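DNA polymerase II large subunit (Pyrococcus horikoshii, PDB 5BKH) carries a mini-intein, the part crystallised here, which probably cuts itself out by protein splicing to leave a mature DNA polymerase subunit. Local coordinates at residues 6-11 with 153-158; 14-19 with 162-167. All coordinates share one frame; numbering follows the deposited sequence.

Interaction 1: 6-11 with 153-158; sequences RRNCFP and VFSLNA
Val153 opens the contact by laying its CG1 against CB of Cys9, 3.8 Å away. Phe154 then exchanges two backbone bonds with Phe10 as an antiparallel hydrogen-bonded pair: its N gives to Phe10 O at 2.9 Å, nearly straight, and its O takes the amide of Phe10. Both rings leave on one face of the sheet and reach Leu29 of helix 29-34. At Ser155 the hydroxyl, held beside its own backbone N (chi1 -63°), donates to Asn8 O; the modelled 2.5 Å is doubtfully short. Leu156 keeps its side chain for the core, but its backbone is gripped twice by the Asn8 amide. Leu156 N gives to Asn8 OD1 on a lone pair at 2.9 Å, and Leu156 O takes ND2 of Asn8, in the carbonyl plane of Leu156, at 3.0 Å. This pair fixes the rotation of the buried amide, each of whose polar ends gains a bond. Asn157 packs flat under the poorly ordered Arg6 guanidinium, the planes 14° apart. Asn157 ND2 is hydrogen-bonded to Glu74, and Arg6 NH1 forms a salt bridge with Glu73, both on strand 66-78. The Cys-Phe-Pro sequence from Cys9, with Gln174 bonded to the Cys9 backbone, is consistent with the N-terminal splice junction of a Hint-fold intein, its incoming chain clipped to a core strand.

Interaction 2: 14-19 with 162-167; sequences TRILVQ and HTVIIN
Both branches of Ile16 touch Val164, and CG2 reaches Ile166 as well. Its CG1 sits between backbone N and carbonyl carbon (chi1 78°), and from there the extended arm carries CD1 to Val164 CG2 at 3.8 Å. The other branch, CG2, lies crosswise to Val164 CG1 at 3.7 Å and also brushes Ile166 CG1. Ile166 holds CG1 beside its own N (chi1 -59°) and continues outstretched, which brings CD1 to 3.5 Å from Thr14 CG2, while its CG2 lies against Arg15 O. With an alanine in place of Ile166, the Thr14 methyl is likely to lose its partner CD1, Ile16 CG2 to keep only Val164, and a gap to open beside Arg15 O. Leu17 CD2 and Ile165 CD1 touch obliquely at 4.1 Å, and Leu133 and Ile128 of the second subunit pack on Leu17 and Ile165, respectively. Between the backbones there is little: a weak hydrogen bond from Leu17 N to Ile165 O at 3.3 Å, and a CA-H...O contact from Ile16 to the same oxygen. The strand axes, 121° apart, do not run as sheet neighbours. Strand 164-166 instead forms a hairpin with 169-171. Such packing of a small C-terminal hairpin across an N-terminal strand is consistent with the all-beta Hint fold of inteins, here in a domain-swapped form.

How the interactions relate
Interactions 1 and 2 join the same two ends of the chain, strands 10-11 and 15-20 from the start and 153-158 and 164-166 from the finish, with centres about 11 Å apart. Both are partly buried, but they differ in chemistry. In 6-11 with 153-158 a short antiparallel pairing at Phe10 is extended by polar side-chain bonds, with arginines at its exposed end. The 14-19 with 162-167 contact is an almost wholly apolar crossing, and it alone borders a second subunit. They meet through Leu156 CD2, 3.7 Å from Ile16 CD1, and through Phe10 beside Ile166, while Arg6 lies on His162.

Interaction 1: 6-11 with 153-158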
loop_
_atom_site.group_PDB
_atom_site.type_symbol
_atom_site.label_atom_id
_atom_site.label_comp_id
_atom_site.label_asym_id
_atom_site.label_seq_id
_atom_site.Cartn_x
_atom_site.Cartn_y
_atom_site.Cartn_z
ATOM N N ARG A 6 -7.964 6.425 22.620
ATOM C CA ARG A 6 -7.229 5.662 23.622
ATOM C C ARG A 6 -6.642 4.384 23.028
ATOM O O ARG A 6 -6.190 3.504 23.762
ATOM C CB ARG A 6 -8.138 5.320 24.807
ATOM C CG ARG A 6 -9.558 4.953 24.407
ATOM C CD ARG A 6 -10.242 4.112 25.469
ATOM N NE ARG A 6 -11.378 3.378 24.924
ATOM C CZ ARG A 6 -12.120 2.521 25.614
ATOM N NH1 ARG A 6 -11.877 2.268 26.890
ATOM N NH2 ARG A 6 -13.132 1.903 25.010
ATOM N N ARG A 7 -6.654 4.286 21.699
ATOM C CA ARG A 7 -6.146 3.105 21.013
ATOM C C ARG A 7 -4.637 3.217 20.825
ATOM O O ARG A 7 -4.130 4.264 20.415
ATOM C CB ARG A 7 -6.843 2.931 19.663
ATOM C CG ARG A 7 -6.583 1.590 18.992
ATOM C CD ARG A 7 -6.990 0.425 19.884
ATOM N NE ARG A 7 -8.348 -0.029 19.611
ATOM C CZ ARG A 7 -9.376 0.144 20.429
ATOM N NH1 ARG A 7 -9.238 0.762 21.592
ATOM N NH2 ARG A 7 -10.575 -0.311 20.074
ATOM N N ASN A 8 -3.923 2.132 21.121
ATOM C CA ASN A 8 -2.468 2.116 21.086
ATOM C C ASN A 8 -1.991 0.753 20.601
ATOM O O ASN A 8 -2.764 -0.199 20.495
ATOM C CB ASN A 8 -1.873 2.430 22.466
ATOM C CG ASN A 8 -2.619 1.739 23.589
ATOM O OD1 ASN A 8 -2.581 0.514 23.712
ATOM N ND2 ASN A 8 -3.298 2.519 24.418
ATOM N N CYS A 9 -0.697 0.669 20.303
ATOM C CA CYS A 9 -0.063 -0.575 19.885
ATOM C C CYS A 9 1.253 -0.740 20.625
ATOM O O CYS A 9 2.030 0.210 20.742
ATOM C CB CYS A 9 0.198 -0.609 18.368
ATOM S SG CYS A 9 -1.063 0.182 17.350
ATOM N N PHE A 10 1.501 -1.951 21.123
ATOM C CA PHE A 10 2.746 -2.251 21.806
ATOM C C PHE A 10 3.218 -3.641 21.410
ATOM O O PHE A 10 2.393 -4.550 21.233
ATOM C CB PHE A 10 2.604 -2.199 23.334
ATOM C CG PHE A 10 2.186 -0.863 23.874
ATOM C CD1 PHE A 10 3.093 0.179 23.962
ATOM C CD2 PHE A 10 0.889 -0.658 24.318
ATOM C CE1 PHE A 10 2.710 1.406 24.470
ATOM C CE2 PHE A 10 0.501 0.564 24.829
ATOM C CZ PHE A 10 1.413 1.597 24.904
ATOM N N PRO A 11 4.526 -3.839 21.273
ATOM C CA PRO A 11 5.054 -5.200 21.161
ATOM C C PRO A 11 4.760 -5.996 22.423
ATOM O O PRO A 11 4.453 -5.448 23.483
ATOM C CB PRO A 11 6.561 -4.986 20.976
ATOM C CG PRO A 11 6.684 -3.585 20.468
ATOM C CD PRO A 11 5.580 -2.824 21.128
ATOM N N VAL A 153 0.554 -7.836 18.288
ATOM C CA VAL A 153 0.409 -6.432 18.644
ATOM C C VAL A 153 -0.613 -6.344 19.767
ATOM O O VAL A 153 -1.755 -6.791 19.610
ATOM C CB VAL A 153 -0.020 -5.581 17.440
ATOM C CG1 VAL A 153 -0.584 -4.253 17.903
ATOM C CG2 VAL A 153 1.159 -5.367 16.510
ATOM N N PHE A 154 -0.204 -5.772 20.891
ATOM C CA PHE A 154 -1.064 -5.643 22.055
ATOM C C PHE A 154 -1.550 -4.207 22.205
ATOM O O PHE A 154 -0.937 -3.256 21.714
ATOM C CB PHE A 154 -0.327 -6.087 23.319
ATOM C CG PHE A 154 -0.030 -7.558 23.362
ATOM C CD1 PHE A 154 1.069 -8.079 22.700
ATOM C CD2 PHE A 154 -0.853 -8.423 24.061
ATOM C CE1 PHE A 154 1.341 -9.436 22.734
ATOM C CE2 PHE A 154 -0.585 -9.778 24.100
ATOM C CZ PHE A 154 0.514 -10.285 23.436
ATOM N N SER A 155 -2.681 -4.065 22.887
ATOM C CA SER A 155 -3.269 -2.766 23.159
ATOM C C SER A 155 -3.791 -2.760 24.586
ATOM O O SER A 155 -4.073 -3.808 25.171
ATOM C CB SER A 155 -4.404 -2.433 22.183
ATOM O OG SER A 155 -3.927 -2.339 20.855
ATOM N N LEU A 156 -3.916 -1.560 25.143
ATOM C CA LEU A 156 -4.393 -1.379 26.505
ATOM C C LEU A 156 -5.446 -0.285 26.495
ATOM O O LEU A 156 -5.176 0.835 26.053
ATOM C CB LEU A 156 -3.239 -1.022 27.448
ATOM C CG LEU A 156 -3.528 -0.466 28.849
ATOM C CD1 LEU A 156 -4.695 -1.173 29.524
ATOM C CD2 LEU A 156 -2.283 -0.546 29.720
ATOM N N ASN A 157 -6.639 -0.612 26.973
ATOM C CA ASN A 157 -7.691 0.371 27.186
ATOM C C ASN A 157 -7.753 0.654 28.681
ATOM O O ASN A 157 -8.071 -0.236 29.479
ATOM C CB ASN A 157 -9.031 -0.127 26.652
ATOM C CG ASN A 157 -9.123 -0.027 25.143
ATOM O OD1 ASN A 157 -8.465 0.812 24.524
ATOM N ND2 ASN A 157 -9.947 -0.880 24.541
ATOM N N ALA A 158 -7.411 1.877 29.061
ATOM C CA ALA A 158 -7.452 2.303 30.447
ATOM C C ALA A 158 -8.449 3.443 30.586
ATOM O O ALA A 158 -8.858 4.064 29.600
ATOM C CB ALA A 158 -6.070 2.731 30.943
#

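Interaction 2: 14-19 with 162-167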
loop_
_atom_site.group_PDB
_atom_site.type_symbol
_atom_site.label_atom_id
_atom_site.label_comp_id
_atom_site.label_asym_id
_atom_site.label_seq_id
_atom_site.Cartn_x
_atom_site.Cartn_y
_atom_site.Cartn_z
ATOM N N THR A 14 7.263 -5.359 25.579
ATOM C CA THR A 14 7.394 -4.037 26.179
ATOM C C THR A 14 6.902 -4.061 27.623
ATOM O O THR A 14 5.796 -4.533 27.901
ATOM C CB THR A 14 6.615 -3.010 25.360
ATOM O OG1 THR A 14 7.416 -2.578 24.254
ATOM C CG2 THR A 14 6.235 -1.812 26.207
ATOM N N ARG A 15 7.726 -3.556 28.541
ATOM C CA ARG A 15 7.422 -3.574 29.968
ATOM C C ARG A 15 6.808 -2.249 30.399
ATOM O O ARG A 15 7.398 -1.185 30.187
ATOM C CB ARG A 15 8.677 -3.854 30.794
ATOM C CG ARG A 15 9.507 -5.019 30.296
ATOM C CD ARG A 15 10.715 -5.240 31.185
ATOM N NE ARG A 15 10.402 -6.140 32.287
ATOM C CZ ARG A 15 10.467 -7.461 32.211
ATOM N NH1 ARG A 15 10.831 -8.071 31.094
ATOM N NH2 ARG A 15 10.154 -8.189 33.279
ATOM N N ILE A 16 5.629 -2.318 31.007
ATOM C CA ILE A 16 4.955 -1.145 31.533
ATOM C C ILE A 16 4.757 -1.354 33.024
ATOM O O ILE A 16 4.770 -2.480 33.530
ATOM C CB ILE A 16 3.609 -0.864 30.833
ATOM C CG1 ILE A 16 2.523 -1.810 31.348
ATOM C CG2 ILE A 16 3.756 -0.981 29.324
ATOM C CD1 ILE A 16 1.123 -1.375 30.985
ATOM N N LEU A 17 4.559 -0.248 33.729
ATOM C CA LEU A 17 4.578 -0.263 35.182
ATOM C C LEU A 17 3.172 -0.158 35.773
ATOM O O LEU A 17 2.386 0.746 35.440
ATOM C CB LEU A 17 5.547 0.810 35.695
ATOM C CG LEU A 17 5.634 1.389 37.100
ATOM C CD1 LEU A 17 7.042 1.758 37.415
ATOM C CD2 LEU A 17 4.940 2.708 37.013
ATOM N N VAL A 18 2.865 -1.118 36.644
ATOM C CA VAL A 18 1.536 -1.337 37.184
ATOM C C VAL A 18 1.671 -1.591 38.678
ATOM O O VAL A 18 2.767 -1.777 39.207
ATOM C CB VAL A 18 0.818 -2.531 36.511
ATOM C CG1 VAL A 18 0.349 -2.165 35.112
ATOM C CG2 VAL A 18 1.718 -3.769 36.486
ATOM N N GLN A 19 0.530 -1.591 39.351
ATOM C CA GLN A 19 0.426 -1.979 40.747
ATOM C C GLN A 19 -0.493 -3.189 40.821
ATOM O O GLN A 19 -1.667 -3.108 40.431
ATOM C CB GLN A 19 -0.105 -0.824 41.597
ATOM C CG GLN A 19 -0.474 -1.201 43.014
ATOM C CD GLN A 19 -0.811 0.011 43.855
ATOM O OE1 GLN A 19 -0.109 1.020 43.812
ATOM N NE2 GLN A 19 -1.892 -0.077 44.619
ATOM N N HIS A 162 -4.720 7.659 29.556
ATOM C CA HIS A 162 -4.388 6.609 28.600
ATOM C C HIS A 162 -2.897 6.482 28.319
ATOM O O HIS A 162 -2.505 5.661 27.486
ATOM C CB HIS A 162 -5.143 6.848 27.293
ATOM C CG HIS A 162 -6.586 7.192 27.494
ATOM N ND1 HIS A 162 -7.486 6.312 28.056
ATOM C CD2 HIS A 162 -7.285 8.316 27.214
ATOM C CE1 HIS A 162 -8.677 6.880 28.114
ATOM N NE2 HIS A 162 -8.582 8.097 27.609
ATOM N N THR A 163 -2.061 7.258 28.986
ATOM C CA THR A 163 -0.630 7.142 28.778
ATOM C C THR A 163 -0.061 6.047 29.675
ATOM O O THR A 163 -0.692 5.601 30.637
ATOM C CB THR A 163 0.058 8.477 29.049
ATOM O OG1 THR A 163 1.283 8.532 28.313
ATOM C CG2 THR A 163 0.349 8.636 30.526
ATOM N N VAL A 164 1.151 5.612 29.347
ATOM C CA VAL A 164 1.754 4.460 30.001
ATOM C C VAL A 164 3.219 4.763 30.290
ATOM O O VAL A 164 3.872 5.519 29.566
ATOM C CB VAL A 164 1.569 3.192 29.128
ATOM C CG1 VAL A 164 2.890 2.559 28.758
ATOM C CG2 VAL A 164 0.679 2.198 29.842
ATOM N N ILE A 165 3.733 4.183 31.370
ATOM C CA ILE A 165 5.075 4.488 31.851
ATOM C C ILE A 165 5.985 3.321 31.501
ATOM O O ILE A 165 5.892 2.237 32.088
ATOM C CB ILE A 165 5.083 4.779 33.356
ATOM C CG1 ILE A 165 4.215 6.005 33.641
ATOM C CG2 ILE A 165 6.507 5.008 33.841
ATOM C CD1 ILE A 165 3.593 6.007 35.009
ATOM N N ILE A 166 6.878 3.559 30.548
ATOM C CA ILE A 166 7.807 2.556 30.046
ATOM C C ILE A 166 9.199 2.985 30.480
ATOM O O ILE A 166 9.694 4.029 30.036
ATOM C CB ILE A 166 7.726 2.431 28.518
ATOM C CG1 ILE A 166 6.311 2.044 28.088
ATOM C CG2 ILE A 166 8.749 1.423 28.019
ATOM C CD1 ILE A 166 6.187 1.671 26.629
ATOM N N ASN A 167 9.833 2.177 31.332
ATOM C CA ASN A 167 11.086 2.557 31.976
ATOM C C ASN A 167 10.897 3.875 32.713
ATOM O O ASN A 167 10.156 3.939 33.699
ATOM C CB ASN A 167 12.225 2.665 30.958
ATOM C CG ASN A 167 12.602 1.326 30.360
ATOM O OD1 ASN A 167 12.485 0.287 31.009
ATOM N ND2 ASN A 167 13.051 1.345 29.108
#